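Local coordinates for protein adenosine kinase (Sinorhizobium meliloti, PDB 3UBO) that probably transfers a phosphate group from ATP to adenosine, as a pfkB-family kinase that holds adenosine and ADP in neighbouring pockets, at residues 62-75 and 278-290. Sequence-based numbering, arbitrary orientation.
Sequences SAGNTAAGVASLGG and AGDLYAAGFLFGY. With ADN (adenosine), chain C; ADP (adenosine-5'-diphosphate), chain D.
Asp280 splits its carboxylate between two donors of helix 62-73. Ser62 OG gives a hydrogen bond to Asp280 OD1 (2.9 Å) from above the carboxylate plane, whereas Asn65 ND2 meets the anti lone pair of Asp280 OD2 at 3.1 Å. This second bond is nearly straight (171°) and lies in the asparagine amide plane. Asn65 ND2 also donates to adenosine O3' (3.0 Å), and Arg317 NE hydrogen-bonds to Asn65 OD1, so the amide is fixed at both ends. Asp280 lies beside the ribose C5' end and closes a Gly-Ala-Gly-Asp sequence, consistent with the catalytic aspartate of pfkB kinases. Were this aspartate an alanine, Ser62 OG and one N-H of Asn65 would probably be left without their acceptor beside the ribose. With OG1 beside its own backbone N (chi1 -66°), Thr66 OG1 donates a hydrogen bond to Asp280 O (2.7 Å) on a lone pair in the carbonyl plane. Further along, Ala284 CB sits 3.6 Å from Gly69 CA, where a side chain on the glycine would clash. Leu73 CB lies over the Phe288 ring face, 3.9 Å from its centroid, a CH-pi contact. The helix axes cross at -41°, 7.8 Å apart; Val70 and Leu287 both pack on Val8 of strand 6-11, while Phe286 and Tyr282 turn to helix 296-311.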
ATOM      1  N   SER A  62       9.396 -12.978   2.464  1.00 50.77           N
ATOM      2  CA  SER A  62      10.026 -13.150   3.774  1.00 52.08           C
ATOM      3  C   SER A  62      11.515 -12.632   3.916  1.00 53.15           C
ATOM      4  O   SER A  62      11.755 -11.634   4.612  1.00 51.96           O
ATOM      5  CB  SER A  62       9.819 -14.544   4.298  1.00 51.37           C
ATOM      6  OG  SER A  62      10.540 -14.677   5.481  1.00 51.36           O
ATOM      7  N   ALA A  63      12.471 -13.228   3.197  1.00 50.26           N
ATOM      8  CA  ALA A  63      13.816 -12.713   3.134  1.00 50.69           C
ATOM      9  C   ALA A  63      13.936 -11.275   2.643  1.00 52.30           C
ATOM     10  O   ALA A  63      14.818 -10.539   3.071  1.00 55.58           O
ATOM     11  CB  ALA A  63      14.692 -13.594   2.268  1.00 54.14           C
ATOM     12  N   GLY A  64      13.079 -10.833   1.752  1.00 50.52           N
ATOM     13  CA  GLY A  64      13.252  -9.493   1.221  1.00 49.36           C
ATOM     14  C   GLY A  64      12.931  -8.454   2.275  1.00 54.24           C
ATOM     15  O   GLY A  64      13.420  -7.310   2.204  1.00 53.87           O
ATOM     16  N   ASN A  65      12.105  -8.867   3.253  1.00 53.25           N
ATOM     17  CA  ASN A  65      11.620  -7.999   4.277  1.00 53.09           C
ATOM     18  C   ASN A  65      12.767  -7.847   5.271  1.00 54.19           C
ATOM     19  O   ASN A  65      13.129  -6.733   5.683  1.00 52.49           O
ATOM     20  CB  ASN A  65      10.359  -8.604   4.945  1.00 53.71           C
ATOM     21  CG  ASN A  65       9.086  -8.485   4.084  1.00 52.34           C
ATOM     22  OD1 ASN A  65       8.978  -7.617   3.166  1.00 48.96           O
ATOM     23  ND2 ASN A  65       8.102  -9.353   4.403  1.00 49.09           N
ATOM     24  N   THR A  66      13.355  -8.988   5.622  1.00 54.75           N
ATOM     25  CA  THR A  66      14.402  -9.032   6.611  1.00 52.91           C
ATOM     26  C   THR A  66      15.554  -8.136   6.115  1.00 53.05           C
ATOM     27  O   THR A  66      16.215  -7.516   6.898  1.00 53.57           O
ATOM     28  CB  THR A  66      14.871 -10.454   6.822  1.00 53.82           C
ATOM     29  OG1 THR A  66      13.824 -11.259   7.404  1.00 53.65           O
ATOM     30  CG2 THR A  66      16.017 -10.435   7.699  1.00 54.01           C
ATOM     31  N   ALA A  67      15.772  -8.012   4.809  1.00 52.16           N
ATOM     32  CA  ALA A  67      16.821  -7.082   4.288  1.00 51.61           C
ATOM     33  C   ALA A  67      16.461  -5.595   4.237  1.00 52.23           C
ATOM     34  O   ALA A  67      17.332  -4.740   4.495  1.00 50.90           O
ATOM     35  CB  ALA A  67      17.377  -7.534   2.881  1.00 48.21           C
ATOM     36  N   ALA A  68      15.206  -5.272   3.849  1.00 52.89           N
ATOM     37  CA  ALA A  68      14.663  -3.911   4.084  1.00 54.93           C
ATOM     38  C   ALA A  68      14.749  -3.610   5.598  1.00 52.04           C
ATOM     39  O   ALA A  68      15.052  -2.494   5.945  1.00 52.01           O
ATOM     40  CB  ALA A  68      13.219  -3.700   3.559  1.00 54.14           C
ATOM     41  N   GLY A  69      14.579  -4.626   6.450  1.00 49.41           N
ATOM     42  CA  GLY A  69      14.739  -4.480   7.904  1.00 56.22           C
ATOM     43  C   GLY A  69      16.091  -3.966   8.410  1.00 56.60           C
ATOM     44  O   GLY A  69      16.175  -2.890   9.041  1.00 55.95           O
ATOM     45  N   VAL A  70      17.130  -4.761   8.132  1.00 55.66           N
ATOM     46  CA  VAL A  70      18.514  -4.402   8.370  1.00 55.96           C
ATOM     47  C   VAL A  70      18.874  -3.005   7.826  1.00 55.96           C
ATOM     48  O   VAL A  70      19.218  -2.119   8.606  1.00 55.45           O
ATOM     49  CB  VAL A  70      19.499  -5.465   7.832  1.00 52.99           C
ATOM     50  CG1 VAL A  70      20.866  -4.924   7.974  1.00 53.38           C
ATOM     51  CG2 VAL A  70      19.338  -6.791   8.572  1.00 52.35           C
ATOM     52  N   ALA A  71      18.822  -2.801   6.508  1.00 54.69           N
ATOM     53  CA  ALA A  71      18.941  -1.418   5.987  1.00 55.46           C
ATOM     54  C   ALA A  71      18.211  -0.335   6.836  1.00 56.65           C
ATOM     55  O   ALA A  71      18.773   0.696   7.129  1.00 58.39           O
ATOM     56  CB  ALA A  71      18.526  -1.324   4.521  1.00 51.95           C
ATOM     57  N   SER A  72      16.960  -0.564   7.219  1.00 57.65           N
ATOM     58  CA  SER A  72      16.211   0.401   8.041  1.00 58.09           C
ATOM     59  C   SER A  72      16.850   0.591   9.417  1.00 59.46           C
ATOM     60  O   SER A  72      17.042   1.721   9.829  1.00 61.93           O
ATOM     61  CB  SER A  72      14.703   0.046   8.140  1.00 57.95           C
ATOM     62  OG  SER A  72      13.892   1.028   7.495  1.00 60.68           O
ATOM     63  N   LEU A  73      17.151  -0.506  10.119  1.00 57.18           N
ATOM     64  CA  LEU A  73      17.858  -0.445  11.385  1.00 58.39           C
ATOM     65  C   LEU A  73      19.199   0.313  11.374  1.00 58.95           C
ATOM     66  O   LEU A  73      19.717   0.701  12.417  1.00 60.42           O
ATOM     67  CB  LEU A  73      18.036  -1.821  11.959  1.00 56.38           C
ATOM     68  CG  LEU A  73      16.716  -2.412  12.358  1.00 56.29           C
ATOM     69  CD1 LEU A  73      16.875  -3.817  12.879  1.00 56.02           C
ATOM     70  CD2 LEU A  73      16.136  -1.520  13.483  1.00 60.32           C
ATOM     71  N   GLY A  74      19.721   0.593  10.198  1.00 58.26           N
ATOM     72  CA  GLY A  74      21.007   1.246  10.082  1.00 56.75           C
ATOM     73  C   GLY A  74      22.067   0.462   9.336  1.00 60.09           C
ATOM     74  O   GLY A  74      22.935   1.083   8.732  1.00 62.18           O
ATOM     75  N   GLY A  75      21.969  -0.882   9.338  1.00 60.61           N
ATOM     76  CA  GLY A  75      22.906  -1.794   8.678  1.00 57.07           C
ATOM     77  C   GLY A  75      23.067  -1.704   7.151  1.00 59.25           C
ATOM     78  O   GLY A  75      22.373  -0.919   6.472  1.00 57.33           O
ATOM     79  N   ALA A 278       6.406 -10.086  10.861  1.00 58.28           N
ATOM     80  CA  ALA A 278       6.995 -10.039  12.178  1.00 58.94           C
ATOM     81  C   ALA A 278       8.283 -10.830  12.250  1.00 60.86           C
ATOM     82  O   ALA A 278       9.340 -10.270  12.350  1.00 59.27           O
ATOM     83  CB  ALA A 278       6.027 -10.541  13.173  1.00 58.94           C
ATOM     84  N   GLY A 279       8.188 -12.141  12.193  1.00 59.89           N
ATOM     85  CA  GLY A 279       9.370 -12.963  12.229  1.00 57.50           C
ATOM     86  C   GLY A 279      10.446 -12.437  11.323  1.00 55.70           C
ATOM     87  O   GLY A 279      11.603 -12.620  11.574  1.00 54.61           O
ATOM     88  N   ASP A 280      10.051 -11.784  10.257  1.00 54.62           N
ATOM     89  CA  ASP A 280      11.004 -11.295   9.298  1.00 57.15           C
ATOM     90  C   ASP A 280      11.737 -10.123   9.867  1.00 57.51           C
ATOM     91  O   ASP A 280      12.880  -9.907   9.574  1.00 57.69           O
ATOM     92  CB  ASP A 280      10.326 -10.840   8.013  1.00 53.61           C
ATOM     93  CG  ASP A 280       9.551 -11.913   7.358  1.00 52.41           C
ATOM     94  OD1 ASP A 280       9.738 -13.074   7.713  1.00 51.41           O
ATOM     95  OD2 ASP A 280       8.742 -11.588   6.492  1.00 48.28           O
ATOM     96  N   LEU A 281      11.062  -9.332  10.666  1.00 58.21           N
ATOM     97  CA  LEU A 281      11.692  -8.144  11.175  1.00 58.68           C
ATOM     98  C   LEU A 281      12.290  -8.385  12.530  1.00 57.43           C
ATOM     99  O   LEU A 281      13.061  -7.601  13.020  1.00 56.97           O
ATOM    100  CB  LEU A 281      10.713  -6.993  11.175  1.00 56.37           C
ATOM    101  CG  LEU A 281      10.989  -6.149   9.955  1.00 58.50           C
ATOM    102  CD1 LEU A 281       9.933  -6.255   8.935  1.00 56.83           C
ATOM    103  CD2 LEU A 281      11.254  -4.752  10.312  1.00 57.65           C
ATOM    104  N   TYR A 282      11.937  -9.502  13.127  1.00 56.05           N
ATOM    105  CA  TYR A 282      12.603  -9.914  14.319  1.00 57.35           C
ATOM    106  C   TYR A 282      14.043 -10.297  14.001  1.00 61.33           C
ATOM    107  O   TYR A 282      14.976  -9.948  14.700  1.00 59.78           O
ATOM    108  CB  TYR A 282      11.902 -11.096  14.914  1.00 55.72           C
ATOM    109  CG  TYR A 282      12.630 -11.609  16.107  1.00 62.91           C
ATOM    110  CD1 TYR A 282      13.633 -12.531  15.982  1.00 59.73           C
ATOM    111  CD2 TYR A 282      12.330 -11.145  17.361  1.00 63.41           C
ATOM    112  CE1 TYR A 282      14.285 -12.986  17.068  1.00 61.42           C
ATOM    113  CE2 TYR A 282      12.974 -11.591  18.435  1.00 63.41           C
ATOM    114  CZ  TYR A 282      13.949 -12.507  18.294  1.00 67.55           C
ATOM    115  OH  TYR A 282      14.592 -12.942  19.407  1.00 71.73           O
ATOM    116  N   ALA A 283      14.203 -11.021  12.918  1.00 57.68           N
ATOM    117  CA  ALA A 283      15.483 -11.455  12.484  1.00 58.76           C
ATOM    118  C   ALA A 283      16.262 -10.307  11.918  1.00 59.82           C
ATOM    119  O   ALA A 283      17.457 -10.316  11.948  1.00 59.40           O
ATOM    120  CB  ALA A 283      15.309 -12.500  11.456  1.00 60.29           C
ATOM    121  N   ALA A 284      15.585  -9.325  11.371  1.00 57.92           N
ATOM    122  CA  ALA A 284      16.289  -8.215  10.786  1.00 58.49           C
ATOM    123  C   ALA A 284      16.978  -7.445  11.870  1.00 61.57           C
ATOM    124  O   ALA A 284      18.100  -7.030  11.720  1.00 61.30           O
ATOM    125  CB  ALA A 284      15.354  -7.328  10.067  1.00 56.78           C
ATOM    126  N   GLY A 285      16.285  -7.241  12.968  1.00 60.56           N
ATOM    127  CA  GLY A 285      16.845  -6.490  14.054  1.00 59.18           C
ATOM    128  C   GLY A 285      17.921  -7.304  14.702  1.00 63.08           C
ATOM    129  O   GLY A 285      18.990  -6.817  15.006  1.00 63.42           O
ATOM    130  N   PHE A 286      17.638  -8.568  14.908  1.00 60.92           N
ATOM    131  CA  PHE A 286      18.616  -9.401  15.538  1.00 60.56           C
ATOM    132  C   PHE A 286      19.971  -9.401  14.806  1.00 60.24           C
ATOM    133  O   PHE A 286      21.011  -9.286  15.384  1.00 60.62           O
ATOM    134  CB  PHE A 286      18.010 -10.765  15.647  1.00 58.98           C
ATOM    135  CG  PHE A 286      18.873 -11.730  16.288  1.00 61.15           C
ATOM    136  CD1 PHE A 286      20.124 -12.001  15.774  1.00 62.13           C
ATOM    137  CD2 PHE A 286      18.452 -12.396  17.422  1.00 66.38           C
ATOM    138  CE1 PHE A 286      20.971 -12.950  16.386  1.00 62.61           C
ATOM    139  CE2 PHE A 286      19.292 -13.341  18.068  1.00 67.23           C
ATOM    140  CZ  PHE A 286      20.553 -13.618  17.524  1.00 67.11           C
ATOM    141  N   LEU A 287      19.941  -9.476  13.501  1.00 61.99           N
ATOM    142  CA  LEU A 287      21.155  -9.561  12.732  1.00 62.54           C
ATOM    143  C   LEU A 287      21.828  -8.190  12.623  1.00 64.80           C
ATOM    144  O   LEU A 287      23.058  -8.094  12.379  1.00 65.49           O
ATOM    145  CB  LEU A 287      20.877 -10.123  11.328  1.00 60.45           C
ATOM    146  CG  LEU A 287      20.308 -11.542  11.149  1.00 62.74           C
ATOM    147  CD1 LEU A 287      20.226 -11.939   9.664  1.00 61.22           C
ATOM    148  CD2 LEU A 287      21.052 -12.626  11.911  1.00 62.18           C
ATOM    149  N   PHE A 288      21.033  -7.137  12.762  1.00 61.93           N
ATOM    150  CA  PHE A 288      21.604  -5.804  12.801  1.00 65.56           C
ATOM    151  C   PHE A 288      22.434  -5.724  14.061  1.00 66.79           C
ATOM    152  O   PHE A 288      23.468  -5.064  14.094  1.00 68.27           O
ATOM    153  CB  PHE A 288      20.530  -4.732  12.962  1.00 64.94           C
ATOM    154  CG  PHE A 288      21.093  -3.368  13.196  1.00 63.51           C
ATOM    155  CD1 PHE A 288      21.775  -2.705  12.184  1.00 61.05           C
ATOM    156  CD2 PHE A 288      20.937  -2.743  14.427  1.00 64.78           C
ATOM    157  CE1 PHE A 288      22.295  -1.434  12.398  1.00 61.21           C
ATOM    158  CE2 PHE A 288      21.445  -1.450  14.652  1.00 64.90           C
ATOM    159  CZ  PHE A 288      22.142  -0.804  13.652  1.00 62.62           C
ATOM    160  N   GLY A 289      21.935  -6.355  15.111  1.00 64.51           N
ATOM    161  CA  GLY A 289      22.673  -6.416  16.356  1.00 68.16           C
ATOM    162  C   GLY A 289      23.907  -7.296  16.186  1.00 66.39           C
ATOM    163  O   GLY A 289      25.058  -6.856  16.296  1.00 65.82           O
ATOM    164  N   TYR A 290      23.635  -8.553  15.898  1.00 64.41           N
ATOM    165  CA  TYR A 290      24.654  -9.560  15.666  1.00 65.38           C
ATOM    166  C   TYR A 290      25.863  -9.224  14.724  1.00 64.05           C
ATOM    167  O   TYR A 290      26.950  -9.764  14.897  1.00 63.02           O
ATOM    168  CB  TYR A 290      23.946 -10.796  15.178  1.00 62.80           C
ATOM    169  CG  TYR A 290      24.815 -11.989  15.167  1.00 64.90           C
ATOM    170  CD1 TYR A 290      24.908 -12.808  16.304  1.00 64.35           C
ATOM    171  CD2 TYR A 290      25.566 -12.319  14.016  1.00 63.06           C
ATOM    172  CE1 TYR A 290      25.713 -13.958  16.295  1.00 67.17           C
ATOM    173  CE2 TYR A 290      26.381 -13.437  13.996  1.00 62.66           C
ATOM    174  CZ  TYR A 290      26.462 -14.262  15.129  1.00 66.68           C
ATOM    175  OH  TYR A 290      27.276 -15.375  15.110  1.00 67.03           O
TER
HETATM  176  O5' ADN C 353       6.180 -13.662   6.719  1.00 62.56           O
HETATM  177  C5' ADN C 353       5.911 -12.356   6.086  1.00 59.20           C
HETATM  178  C4' ADN C 353       6.048 -12.357   4.524  1.00 57.27           C
HETATM  179  O4' ADN C 353       5.956 -13.664   3.946  1.00 60.11           O
HETATM  180  C3' ADN C 353       5.242 -11.432   3.471  1.00 55.91           C
HETATM  181  O3' ADN C 353       5.478 -10.062   3.256  1.00 58.64           O
HETATM  182  C2' ADN C 353       5.306 -12.283   2.158  1.00 56.50           C
HETATM  183  O2' ADN C 353       5.755 -11.589   0.975  1.00 55.59           O
HETATM  184  C1' ADN C 353       6.136 -13.424   2.596  1.00 59.74           C
HETATM  185  N9  ADN C 353       5.769 -14.678   1.870  1.00 61.81           N
HETATM  186  C8  ADN C 353       4.527 -15.358   1.717  1.00 62.11           C
HETATM  187  N7  ADN C 353       4.736 -16.595   1.051  1.00 59.29           N
HETATM  188  C5  ADN C 353       6.119 -16.677   0.804  1.00 62.73           C
HETATM  189  C6  ADN C 353       6.920 -17.656   0.154  1.00 61.53           C
HETATM  190  N6  ADN C 353       6.358 -18.871  -0.371  1.00 60.93           N
HETATM  191  N1  ADN C 353       8.340 -17.418   0.070  1.00 61.70           N
HETATM  192  C2  ADN C 353       8.912 -16.227   0.624  1.00 60.08           C
HETATM  193  N3  ADN C 353       8.151 -15.228   1.279  1.00 58.33           N
HETATM  194  C4  ADN C 353       6.759 -15.477   1.331  1.00 60.90           C
HETATM  195  PB  ADP D 354       5.765 -15.444  13.331  1.00 75.75           P
HETATM  196  O1B ADP D 354       4.686 -16.585  12.793  1.00 74.55           O
HETATM  197  O2B ADP D 354       7.370 -15.660  12.896  1.00 71.97           O
HETATM  198  O3B ADP D 354       5.351 -14.082  12.902  1.00 70.07           O
HETATM  199  PA  ADP D 354       5.729 -15.019  16.396  1.00 77.43           P
HETATM  200  O1A ADP D 354       4.307 -15.452  17.108  1.00 70.75           O
HETATM  201  O2A ADP D 354       6.845 -15.626  17.121  1.00 74.24           O
HETATM  202  O3A ADP D 354       5.438 -15.806  14.931  1.00 78.44           O
HETATM  203  O5' ADP D 354       6.039 -13.370  16.317  1.00 70.89           O
HETATM  204  C5' ADP D 354       7.275 -12.908  15.786  1.00 68.75           C
HETATM  205  C4' ADP D 354       7.829 -11.663  16.554  1.00 70.41           C
HETATM  206  O4' ADP D 354       7.086 -10.360  16.419  1.00 70.35           O
HETATM  207  C3' ADP D 354       7.951 -11.770  18.166  1.00 71.08           C
HETATM  208  O3' ADP D 354       8.933 -12.607  18.749  1.00 70.90           O
HETATM  209  C2' ADP D 354       7.716 -10.358  18.687  1.00 70.77           C
HETATM  210  O2' ADP D 354       8.815  -9.466  18.926  1.00 70.59           O
HETATM  211  C1' ADP D 354       6.652  -9.925  17.719  1.00 69.14           C
HETATM  212  N9  ADP D 354       5.269 -10.350  18.097  1.00 71.70           N
HETATM  213  C8  ADP D 354       4.518 -11.388  17.593  1.00 70.31           C
HETATM  214  N7  ADP D 354       3.222 -11.425  18.260  1.00 69.22           N
HETATM  215  C5  ADP D 354       3.207 -10.374  19.223  1.00 69.89           C
HETATM  216  C6  ADP D 354       2.174  -9.908  20.168  1.00 71.02           C
HETATM  217  N6  ADP D 354       0.853 -10.565  20.198  1.00 68.88           N
HETATM  218  N1  ADP D 354       2.431  -8.833  20.962  1.00 68.47           N
HETATM  219  C2  ADP D 354       3.660  -8.155  20.889  1.00 67.57           C
HETATM  220  N3  ADP D 354       4.689  -8.606  19.983  1.00 68.71           N
HETATM  221  C4  ADP D 354       4.439  -9.694  19.151  1.00 71.29           C